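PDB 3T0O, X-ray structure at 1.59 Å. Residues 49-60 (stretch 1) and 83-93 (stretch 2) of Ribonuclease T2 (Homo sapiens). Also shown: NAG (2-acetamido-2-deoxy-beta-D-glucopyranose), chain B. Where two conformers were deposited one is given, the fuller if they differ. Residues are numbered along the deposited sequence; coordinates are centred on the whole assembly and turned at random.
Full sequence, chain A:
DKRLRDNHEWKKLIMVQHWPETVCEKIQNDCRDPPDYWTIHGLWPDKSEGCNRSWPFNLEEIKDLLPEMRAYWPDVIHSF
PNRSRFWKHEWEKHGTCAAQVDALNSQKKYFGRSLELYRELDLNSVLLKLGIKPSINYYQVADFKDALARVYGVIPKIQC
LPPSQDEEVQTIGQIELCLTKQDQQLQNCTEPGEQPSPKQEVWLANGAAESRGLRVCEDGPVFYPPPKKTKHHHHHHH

Stretch 1, residues 49-60: EGCNRSWPFNLE
Stretch 2, residues 83-93: RSRFWKHEWEK

Three hydrogen bonds with placed hydrogens and one salt bridge fix stretch 1, mostly loop, against the helix of stretch 2, which continues beyond Lys93. Gly50 N donates to Lys93 O at 2.8 Å (N-H...O angle 158°), and Phe57 N donates to Glu92 OE2 at 2.9 Å (164°). Trp91 NE1 donates to Trp55 O at 2.9 Å (151°), satisfying the polar N-H of a buried indole and placing that carbonyl at the ring edge, near its plane. The salt bridge joins Glu49 OE1 to Lys93 NZ at 3.1 Å; Glu49 is m, t, -36° and Lys93 t, t, t, p.

Glu92 (m, t, -9°) also serves its own helix: Lys88 NZ, one turn earlier, forms a salt bridge to Glu92 OE2 at 2.8 Å, so this oxygen accepts from both an ammonium and the Phe57 amide. Lys88 (t, t, t, p) reaches stretch 1 again through water 2, which accepts from Lys88 NZ at 2.8 Å and donates to Phe57 O at 3.0 Å. Water 1 accepts from Asn52 N at 2.9 Å and donates to Glu92 O at 2.7 Å.

The two stretches run in opposite directions: Gly50 CA lies 4.3 Å from Lys93 CA, Phe57 CA 5.2 Å from Lys88 CA, and Leu59 CA 7.2 Å from Ser84 CA. The helix hydrogen-bonds i to i+4, for example Lys88 N to Ser84 O at 2.8 Å, with a wider pi-type turn at 91-93. In stretch 1, Glu49 is extended (phi/psi -143/153), while Gly50 takes 68/46, a positive phi that favours glycine; Gly50 CA makes a C-H...O contact to Glu92 O at 3.4 Å. A type I turn spans Asn52 to Trp55, closed by Trp55 N to Asn52 O at 3.1 Å. Pro56 (-69/153) and Phe57 (-55/139) extend the loop before a 3-10 segment begins at Leu59.

Packing centres on Phe57 (chi1 t, chi2 59°). Lys88 CA lies over its face, 3.9 Å from the ring centroid and 29° off the normal; Phe57 CZ meets Trp87 CB at 3.8 Å, and Phe57 CD1 meets Trp91 CB at 3.7 Å. Trp91 (t, -105°) turns its edge toward the face of Trp55 (t, -6°), with six-membered-ring centroids 4.9 Å apart and planes at 80°. NAG, linked through C1 to Asn52 ND2 (1.5 Å), sets O6 over the opposite face of Trp55, 3.4 Å from Trp55 CD2. Leu59 (t, p) sets CD1 at the Trp87 ring edge, 4.1 Å from Trp87 CE3. The contact buries 647 Å².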

# COMPACT_ATOMS: atom_id res chain seq x y z
N GLU A 49 4.23 6.40 -15.13
CA GLU A 49 2.92 6.81 -14.61
C GLU A 49 2.13 7.53 -15.66
O GLU A 49 2.70 8.10 -16.61
CB GLU A 49 3.05 7.78 -13.44
CG GLU A 49 3.95 7.32 -12.33
CD GLU A 49 4.09 8.36 -11.25
OE1 GLU A 49 4.10 9.57 -11.59
OE2 GLU A 49 4.14 7.95 -10.08
N GLY A 50 0.80 7.48 -15.55
CA GLY A 50 -0.03 8.32 -16.38
C GLY A 50 0.03 7.93 -17.85
O GLY A 50 0.19 8.77 -18.78
N CYS A 51 -0.09 6.63 -18.10
CA CYS A 51 0.23 6.07 -19.44
C CYS A 51 -0.88 6.20 -20.46
O CYS A 51 -0.67 5.93 -21.65
CB CYS A 51 0.55 4.60 -19.26
SG CYS A 51 2.19 4.39 -18.54
N ASN A 52 -2.09 6.55 -20.03
CA ASN A 52 -3.14 6.58 -21.06
C ASN A 52 -4.26 7.49 -20.61
O ASN A 52 -5.20 7.09 -19.89
CB ASN A 52 -3.65 5.17 -21.32
CG ASN A 52 -4.53 5.08 -22.54
OD1 ASN A 52 -5.06 6.08 -23.02
ND2 ASN A 52 -4.67 3.84 -23.06
N ARG A 53 -4.15 8.76 -21.02
CA ARG A 53 -5.15 9.74 -20.58
C ARG A 53 -6.54 9.47 -21.18
O ARG A 53 -7.56 9.94 -20.62
CB ARG A 53 -4.65 11.16 -20.88
N SER A 54 -6.59 8.70 -22.28
CA SER A 54 -7.82 8.27 -22.94
C SER A 54 -8.46 7.03 -22.37
O SER A 54 -9.40 6.51 -22.99
CB SER A 54 -7.61 8.00 -24.43
OG SER A 54 -7.01 9.13 -25.06
N TRP A 55 -7.96 6.52 -21.23
CA TRP A 55 -8.57 5.31 -20.66
C TRP A 55 -9.00 5.61 -19.23
O TRP A 55 -8.35 5.25 -18.28
CB TRP A 55 -7.57 4.16 -20.66
CG TRP A 55 -8.12 2.80 -20.42
CD1 TRP A 55 -9.41 2.45 -20.07
CD2 TRP A 55 -7.36 1.59 -20.39
NE1 TRP A 55 -9.49 1.10 -19.87
CE2 TRP A 55 -8.23 0.55 -20.05
CE3 TRP A 55 -5.99 1.30 -20.60
CZ2 TRP A 55 -7.82 -0.78 -19.99
CZ3 TRP A 55 -5.57 -0.01 -20.53
CH2 TRP A 55 -6.48 -1.04 -20.19
N PRO A 56 -10.11 6.32 -19.08
CA PRO A 56 -10.52 6.75 -17.77
C PRO A 56 -10.98 5.60 -16.89
O PRO A 56 -11.48 4.56 -17.37
CB PRO A 56 -11.69 7.69 -18.06
CG PRO A 56 -12.23 7.19 -19.39
CD PRO A 56 -11.00 6.83 -20.14
N PHE A 57 -10.82 5.84 -15.60
CA PHE A 57 -11.40 4.95 -14.59
C PHE A 57 -12.90 4.83 -14.83
O PHE A 57 -13.57 5.83 -15.13
CB PHE A 57 -11.18 5.57 -13.23
CG PHE A 57 -11.67 4.74 -12.11
CD1 PHE A 57 -11.18 3.46 -11.92
CD2 PHE A 57 -12.74 5.18 -11.32
CE1 PHE A 57 -11.68 2.63 -10.88
CE2 PHE A 57 -13.21 4.38 -10.27
CZ PHE A 57 -12.70 3.14 -10.02
N ASN A 58 -13.39 3.61 -14.66
CA ASN A 58 -14.81 3.32 -14.84
C ASN A 58 -15.21 2.40 -13.66
O ASN A 58 -14.95 1.19 -13.65
CB ASN A 58 -15.05 2.66 -16.19
CG ASN A 58 -16.51 2.36 -16.42
OD1 ASN A 58 -17.33 2.57 -15.53
ND2 ASN A 58 -16.85 1.86 -17.62
N LEU A 59 -15.84 3.01 -12.67
CA LEU A 59 -16.22 2.30 -11.48
C LEU A 59 -17.07 1.05 -11.77
O LEU A 59 -16.92 -0.01 -11.16
CB LEU A 59 -16.91 3.27 -10.53
CG LEU A 59 -17.26 2.74 -9.14
CD1 LEU A 59 -15.99 2.38 -8.38
CD2 LEU A 59 -18.04 3.90 -8.40
N GLU A 60 -17.97 1.18 -12.73
CA GLU A 60 -18.82 0.08 -13.14
C GLU A 60 -18.06 -1.22 -13.43
O GLU A 60 -18.56 -2.31 -13.16
CB GLU A 60 -19.65 0.50 -14.37
CG GLU A 60 -20.66 1.57 -14.03
N ARG A 83 -15.13 7.70 -2.35
CA ARG A 83 -13.95 6.86 -2.25
C ARG A 83 -13.38 6.52 -3.64
O ARG A 83 -12.20 6.19 -3.83
CB ARG A 83 -14.37 5.58 -1.50
CG ARG A 83 -13.29 4.93 -0.79
CD ARG A 83 -13.82 3.67 -0.09
NE ARG A 83 -14.48 3.89 1.22
CZ ARG A 83 -15.81 3.91 1.44
NH1 ARG A 83 -16.71 3.80 0.45
NH2 ARG A 83 -16.24 4.09 2.68
N SER A 84 -14.22 6.64 -4.64
CA SER A 84 -13.79 6.28 -5.95
C SER A 84 -12.80 7.33 -6.52
O SER A 84 -12.09 7.03 -7.48
CB SER A 84 -14.97 5.89 -6.85
OG SER A 84 -15.40 7.06 -7.45
N ARG A 85 -12.70 8.55 -5.95
CA ARG A 85 -11.68 9.52 -6.40
C ARG A 85 -10.30 8.94 -6.22
O ARG A 85 -9.40 9.11 -7.04
CB ARG A 85 -11.72 10.84 -5.64
CG ARG A 85 -13.04 11.54 -5.56
CD ARG A 85 -12.84 12.94 -4.93
NE ARG A 85 -11.84 13.75 -5.64
CZ ARG A 85 -11.59 15.04 -5.37
NH1 ARG A 85 -12.26 15.65 -4.40
NH2 ARG A 85 -10.68 15.72 -6.07
N PHE A 86 -10.08 8.24 -5.12
CA PHE A 86 -8.75 7.61 -4.90
C PHE A 86 -8.47 6.51 -5.88
O PHE A 86 -7.40 6.45 -6.43
CB PHE A 86 -8.74 7.14 -3.44
CG PHE A 86 -7.59 6.29 -3.04
CD1 PHE A 86 -6.31 6.60 -3.40
CD2 PHE A 86 -7.80 5.19 -2.19
CE1 PHE A 86 -5.23 5.80 -2.97
CE2 PHE A 86 -6.78 4.42 -1.76
CZ PHE A 86 -5.47 4.70 -2.16
N TRP A 87 -9.47 5.65 -6.10
CA TRP A 87 -9.23 4.52 -6.99
C TRP A 87 -9.05 5.05 -8.43
O TRP A 87 -8.26 4.47 -9.18
CB TRP A 87 -10.46 3.58 -6.92
CG TRP A 87 -10.61 3.03 -5.59
CD1 TRP A 87 -9.63 2.78 -4.66
CD2 TRP A 87 -11.85 2.69 -4.99
NE1 TRP A 87 -10.21 2.27 -3.49
CE2 TRP A 87 -11.56 2.20 -3.66
CE3 TRP A 87 -13.17 2.75 -5.41
CZ2 TRP A 87 -12.58 1.75 -2.80
CZ3 TRP A 87 -14.17 2.31 -4.57
CH2 TRP A 87 -13.88 1.84 -3.28
N LYS A 88 -9.76 6.13 -8.79
CA LYS A 88 -9.61 6.71 -10.09
C LYS A 88 -8.14 7.15 -10.22
O LYS A 88 -7.53 6.95 -11.28
CB LYS A 88 -10.56 7.89 -10.23
CG LYS A 88 -10.31 8.71 -11.50
CD LYS A 88 -11.36 9.84 -11.52
CE LYS A 88 -10.97 10.97 -12.46
NZ LYS A 88 -11.15 10.53 -13.86
N HIS A 89 -7.65 7.85 -9.18
CA HIS A 89 -6.26 8.32 -9.19
C HIS A 89 -5.30 7.16 -9.39
O HIS A 89 -4.39 7.20 -10.23
CB HIS A 89 -5.95 9.04 -7.87
CG HIS A 89 -4.51 9.40 -7.70
ND1 HIS A 89 -3.97 10.56 -8.21
CD2 HIS A 89 -3.49 8.77 -7.04
CE1 HIS A 89 -2.68 10.60 -7.94
NE2 HIS A 89 -2.36 9.54 -7.22
N GLU A 90 -5.54 6.07 -8.68
CA GLU A 90 -4.65 4.92 -8.77
C GLU A 90 -4.73 4.33 -10.16
O GLU A 90 -3.71 3.89 -10.71
CB GLU A 90 -4.99 3.87 -7.74
CG GLU A 90 -4.62 4.42 -6.32
CD GLU A 90 -3.13 4.63 -6.11
OE1 GLU A 90 -2.30 3.78 -6.52
OE2 GLU A 90 -2.78 5.69 -5.55
N TRP A 91 -5.96 4.19 -10.68
CA TRP A 91 -6.08 3.66 -12.04
C TRP A 91 -5.34 4.53 -13.07
O TRP A 91 -4.58 4.05 -13.91
CB TRP A 91 -7.55 3.55 -12.46
CG TRP A 91 -7.61 3.19 -13.96
CD1 TRP A 91 -7.95 4.04 -15.00
CD2 TRP A 91 -7.16 1.98 -14.56
NE1 TRP A 91 -7.83 3.38 -16.18
CE2 TRP A 91 -7.30 2.13 -15.95
CE3 TRP A 91 -6.63 0.78 -14.06
CZ2 TRP A 91 -6.96 1.11 -16.88
CZ3 TRP A 91 -6.36 -0.27 -15.00
CH2 TRP A 91 -6.47 -0.08 -16.36
N GLU A 92 -5.56 5.83 -13.03
CA GLU A 92 -5.09 6.73 -14.09
C GLU A 92 -3.55 6.88 -14.01
O GLU A 92 -2.82 6.82 -15.04
CB GLU A 92 -5.96 8.03 -14.05
CG GLU A 92 -7.45 7.63 -14.37
CD GLU A 92 -8.50 8.74 -14.57
OE1 GLU A 92 -8.21 9.93 -14.32
OE2 GLU A 92 -9.65 8.40 -15.00
N LYS A 93 -3.06 6.93 -12.76
CA LYS A 93 -1.64 7.10 -12.56
C LYS A 93 -0.87 5.81 -12.77
O LYS A 93 0.19 5.86 -13.34
CB LYS A 93 -1.33 7.67 -11.20
CG LYS A 93 0.13 8.11 -10.98
CD LYS A 93 0.28 8.76 -9.59
CE LYS A 93 1.57 9.59 -9.45
NZ LYS A 93 1.55 10.86 -10.27
C1 NAG B . -5.49 3.63 -24.24
C2 NAG B . -4.68 2.74 -25.19
C3 NAG B . -5.61 2.22 -26.31
C4 NAG B . -6.89 1.58 -25.76
C5 NAG B . -7.54 2.57 -24.80
C6 NAG B . -8.72 1.94 -24.03
C7 NAG B . -2.32 3.19 -25.45
C8 NAG B . -1.22 4.00 -26.05
N2 NAG B . -3.59 3.52 -25.78
O3 NAG B . -4.95 1.35 -27.23
O4 NAG B . -7.82 1.36 -26.81
O5 NAG B . -6.58 2.86 -23.79
O6 NAG B . -8.27 0.68 -23.55
O7 NAG B . -2.08 2.26 -24.72
O HOH W 1 -3.24 7.65 -17.56
O HOH W 2 -13.20 8.66 -14.34